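Local atomic coordinates of leucine-rich repeat protein (Bacteroides thetaiotaomicron, PDB entry 4ECN), a protein that is of unknown function but, as an extracellular leucine-rich repeat protein, probably binds other proteins. Residues Phe366-Leu371 against Arg382-His386. Coordinates in Å, arbitrary orientation, origin at the centre of the assembly. Residue numbers count along the deposited sequence, not the author numbering.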
ATOM      1  N   PHE A 366      -0.720  -3.861  -4.607  1.00 49.80           N
ATOM      2  CA  PHE A 366       0.514  -4.361  -4.021  1.00 50.24           C
ATOM      3  C   PHE A 366       1.429  -4.602  -5.179  1.00 58.09           C
ATOM      4  O   PHE A 366       1.402  -5.682  -5.792  1.00 57.91           O
ATOM      5  CB  PHE A 366       0.272  -5.611  -3.176  1.00 52.17           C
ATOM      6  CG  PHE A 366      -0.622  -5.401  -1.983  1.00 53.86           C
ATOM      7  CD1 PHE A 366      -1.997  -5.544  -2.094  1.00 56.48           C
ATOM      8  CD2 PHE A 366      -0.086  -5.095  -0.741  1.00 55.99           C
ATOM      9  CE1 PHE A 366      -2.820  -5.360  -0.987  1.00 57.81           C
ATOM     10  CE2 PHE A 366      -0.909  -4.918   0.367  1.00 58.68           C
ATOM     11  CZ  PHE A 366      -2.271  -5.043   0.235  1.00 56.81           C
ATOM     12  N   GLY A 367       2.112  -3.533  -5.577  1.00 57.24           N
ATOM     13  CA  GLY A 367       2.926  -3.547  -6.779  1.00 57.71           C
ATOM     14  C   GLY A 367       1.991  -3.453  -7.965  1.00 62.52           C
ATOM     15  O   GLY A 367       1.391  -2.397  -8.197  1.00 62.41           O
ATOM     16  N   ASP A 368       1.781  -4.581  -8.646  1.00 60.07           N
ATOM     17  CA  ASP A 368       0.891  -4.637  -9.799  1.00 60.75           C
ATOM     18  C   ASP A 368      -0.338  -5.463  -9.532  1.00 63.07           C
ATOM     19  O   ASP A 368      -1.320  -5.297 -10.264  1.00 61.34           O
ATOM     20  CB  ASP A 368       1.610  -5.204 -11.036  1.00 63.98           C
ATOM     21  CG  ASP A 368       2.477  -4.205 -11.789  1.00 83.68           C
ATOM     22  OD1 ASP A 368       2.362  -2.977 -11.508  1.00 84.72           O
ATOM     23  OD2 ASP A 368       3.229  -4.638 -12.694  1.00 93.47           O
ATOM     24  N   GLU A 369      -0.307  -6.374  -8.532  1.00 60.26           N
ATOM     25  CA  GLU A 369      -1.515  -7.179  -8.328  1.00 60.80           C
ATOM     26  C   GLU A 369      -2.304  -6.685  -7.127  1.00 61.51           C
ATOM     27  O   GLU A 369      -1.840  -5.863  -6.331  1.00 60.04           O
ATOM     28  CB  GLU A 369      -1.277  -8.697  -8.230  1.00 63.17           C
ATOM     29  CG  GLU A 369      -0.068  -9.167  -7.440  1.00 79.20           C
ATOM     30  CD  GLU A 369       0.094 -10.671  -7.542  1.00 99.85           C
ATOM     31  OE1 GLU A 369      -0.195 -11.237  -8.625  1.00 82.34           O
ATOM     32  OE2 GLU A 369       0.453 -11.292  -6.516  1.00 98.19           O
ATOM     33  N   GLU A 370      -3.563  -7.107  -7.104  1.00 57.54           N
ATOM     34  CA  GLU A 370      -4.543  -6.700  -6.118  1.00 57.49           C
ATOM     35  C   GLU A 370      -4.838  -7.854  -5.158  1.00 59.07           C
ATOM     36  O   GLU A 370      -4.443  -8.999  -5.391  1.00 58.20           O
ATOM     37  CB  GLU A 370      -5.815  -6.247  -6.871  1.00 59.41           C
ATOM     38  CG  GLU A 370      -6.693  -5.219  -6.162  1.00 73.22           C
ATOM     39  CD  GLU A 370      -7.798  -4.632  -7.034  1.00 95.04           C
ATOM     40  OE1 GLU A 370      -7.517  -4.294  -8.213  1.00 62.82           O
ATOM     41  OE2 GLU A 370      -8.933  -4.470  -6.521  1.00 91.53           O
ATOM     42  N   LEU A 371      -5.488  -7.524  -4.057  1.00 55.06           N
ATOM     43  CA  LEU A 371      -5.919  -8.473  -3.051  1.00 55.09           C
ATOM     44  C   LEU A 371      -7.283  -8.977  -3.488  1.00 59.45           C
ATOM     45  O   LEU A 371      -8.199  -8.168  -3.683  1.00 60.32           O
ATOM     46  CB  LEU A 371      -5.936  -7.756  -1.701  1.00 55.05           C
ATOM     47  CG  LEU A 371      -5.814  -8.622  -0.492  1.00 60.14           C
ATOM     48  CD1 LEU A 371      -4.381  -8.713  -0.066  1.00 59.59           C
ATOM     49  CD2 LEU A 371      -6.574  -8.009   0.640  1.00 64.13           C
ATOM     50  N   ARG A 382       2.887 -14.342  -2.471  1.00 44.04           N
ATOM     51  CA  ARG A 382       3.422 -13.154  -3.139  1.00 42.93           C
ATOM     52  C   ARG A 382       2.997 -11.870  -2.418  1.00 47.03           C
ATOM     53  O   ARG A 382       3.808 -10.948  -2.268  1.00 46.96           O
ATOM     54  CB  ARG A 382       2.954 -13.096  -4.598  1.00 43.30           C
ATOM     55  CG  ARG A 382       4.090 -12.898  -5.593  1.00 55.71           C
ATOM     56  CD  ARG A 382       3.661 -12.414  -6.978  1.00 64.10           C
ATOM     57  NE  ARG A 382       2.415 -13.014  -7.466  1.00 68.38           N
ATOM     58  CZ  ARG A 382       2.311 -14.201  -8.055  1.00 78.55           C
ATOM     59  NH1 ARG A 382       3.387 -14.966  -8.227  1.00 69.03           N
ATOM     60  NH2 ARG A 382       1.126 -14.647  -8.455  1.00 57.84           N
ATOM     61  N   ILE A 383       1.720 -11.826  -1.982  1.00 44.08           N
ATOM     62  CA  ILE A 383       1.103 -10.714  -1.256  1.00 44.46           C
ATOM     63  C   ILE A 383       1.686 -10.642   0.160  1.00 46.24           C
ATOM     64  O   ILE A 383       1.975  -9.533   0.633  1.00 46.50           O
ATOM     65  CB  ILE A 383      -0.459 -10.829  -1.228  1.00 48.74           C
ATOM     66  CG1 ILE A 383      -1.098 -10.627  -2.636  1.00 49.37           C
ATOM     67  CG2 ILE A 383      -1.077  -9.876  -0.214  1.00 49.54           C
ATOM     68  CD1 ILE A 383      -0.814  -9.226  -3.403  1.00 50.71           C
ATOM     69  N   ARG A 384       1.865 -11.804   0.828  1.00 40.07           N
ATOM     70  CA  ARG A 384       2.462 -11.836   2.174  1.00 39.38           C
ATOM     71  C   ARG A 384       3.942 -11.338   2.162  1.00 43.79           C
ATOM     72  O   ARG A 384       4.396 -10.719   3.130  1.00 43.89           O
ATOM     73  CB  ARG A 384       2.405 -13.255   2.746  1.00 37.14           C
ATOM     74  CG  ARG A 384       1.049 -13.691   3.225  1.00 33.78           C
ATOM     75  CD  ARG A 384       0.996 -15.189   3.350  1.00 37.24           C
ATOM     76  NE  ARG A 384      -0.099 -15.611   4.223  1.00 48.16           N
ATOM     77  CZ  ARG A 384      -0.270 -16.851   4.674  1.00 61.84           C
ATOM     78  NH1 ARG A 384       0.591 -17.808   4.348  1.00 44.51           N
ATOM     79  NH2 ARG A 384      -1.285 -17.137   5.479  1.00 53.80           N
HETATM   80  N   MSE A 385       4.676 -11.610   1.060  1.00 38.14           N
HETATM   81  CA  MSE A 385       6.079 -11.232   0.900  1.00 36.68           C
HETATM   82  C   MSE A 385       6.230  -9.794   0.387  1.00 43.08           C
HETATM   83  O   MSE A 385       7.382  -9.334   0.246  1.00 43.92           O
HETATM   84  CB  MSE A 385       6.827 -12.208  -0.068  1.00 37.97           C
HETATM   85  CG  MSE A 385       7.014 -13.653   0.450  1.00 44.03           C
HETATM   86 SE   MSE A 385       7.721 -13.881   2.281  0.75 51.13          SE
HETATM   87  CE  MSE A 385       6.075 -13.968   3.256  1.00 47.61           C
ATOM     88  N   HIS A 386       5.100  -9.074   0.112  1.00 38.76           N
ATOM     89  CA  HIS A 386       5.187  -7.702  -0.406  1.00 37.21           C
ATOM     90  C   HIS A 386       5.913  -6.793   0.584  1.00 43.87           C
ATOM     91  O   HIS A 386       6.863  -6.136   0.152  1.00 44.38           O
ATOM     92  CB  HIS A 386       3.828  -7.117  -0.755  1.00 37.02           C
ATOM     93  CG  HIS A 386       3.930  -5.824  -1.497  1.00 40.03           C
ATOM     94  ND1 HIS A 386       3.788  -4.602  -0.852  1.00 41.72           N
ATOM     95  CD2 HIS A 386       4.201  -5.597  -2.807  1.00 41.78           C
ATOM     96  CE1 HIS A 386       3.928  -3.679  -1.793  1.00 41.04           C
ATOM     97  NE2 HIS A 386       4.201  -4.228  -2.983  1.00 41.40           N
TER
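A type II' beta turn, Phe-366 to Glu-369, packs here against the C-terminal end of helix 377-384 and His-386, the first residue of helix 386-391. Both elements belong to an insertion in the leucine-rich repeat domain, between its neighbouring parallel strands 351-353 and 452-456. The turn is closed by the weak bond from Glu-369 N to Phe-366 O (3.3 Å), and a second bond, Phe-366 N to Glu-369 O (2.9 Å), runs back across the same pair; phi/psi of 76°/-104° at Gly-367 and -113°/-21° at Asp-368 give type II', the positive phi favouring glycine.

Ile-383 has the largest buried area, 103 Å² of its surface lying under the turn segment. Its CA-to-CB bond points sideways, yet the m,m rotamer carries CD1 to 3.8 Å from Phe-366 CB, while its CG2 meets Leu-371 CD1 at 3.5 Å. Tyr-454 of strand 452-456 touches both Ile-383 and Phe-366, tying this apolar contact to the repeat sheet.

Phe-366 and Glu-369, each with 67 Å² covered, have CA-to-CB bonds directed toward 382-386. The Phe-366 ring presents its edge to the face of His-386 in a T-shaped pair, with centroids 5.6 Å apart and planes at 85°. A CH-pi contact adds to it: Phe-366 CB sits 4.0 Å from the imidazole centroid, 12° off the normal. His-386 ND1 is hydrogen-bonded to His-357, which also meets the phenyl ring.

Glu-369 provides the charged contact, and its carboxylate also forms a salt bridge with Arg-379, one helical turn before Ile-383. From Arg-382, NE donates to Glu-369 OE2 at 2.8 Å, with an N-H...O angle of 156°.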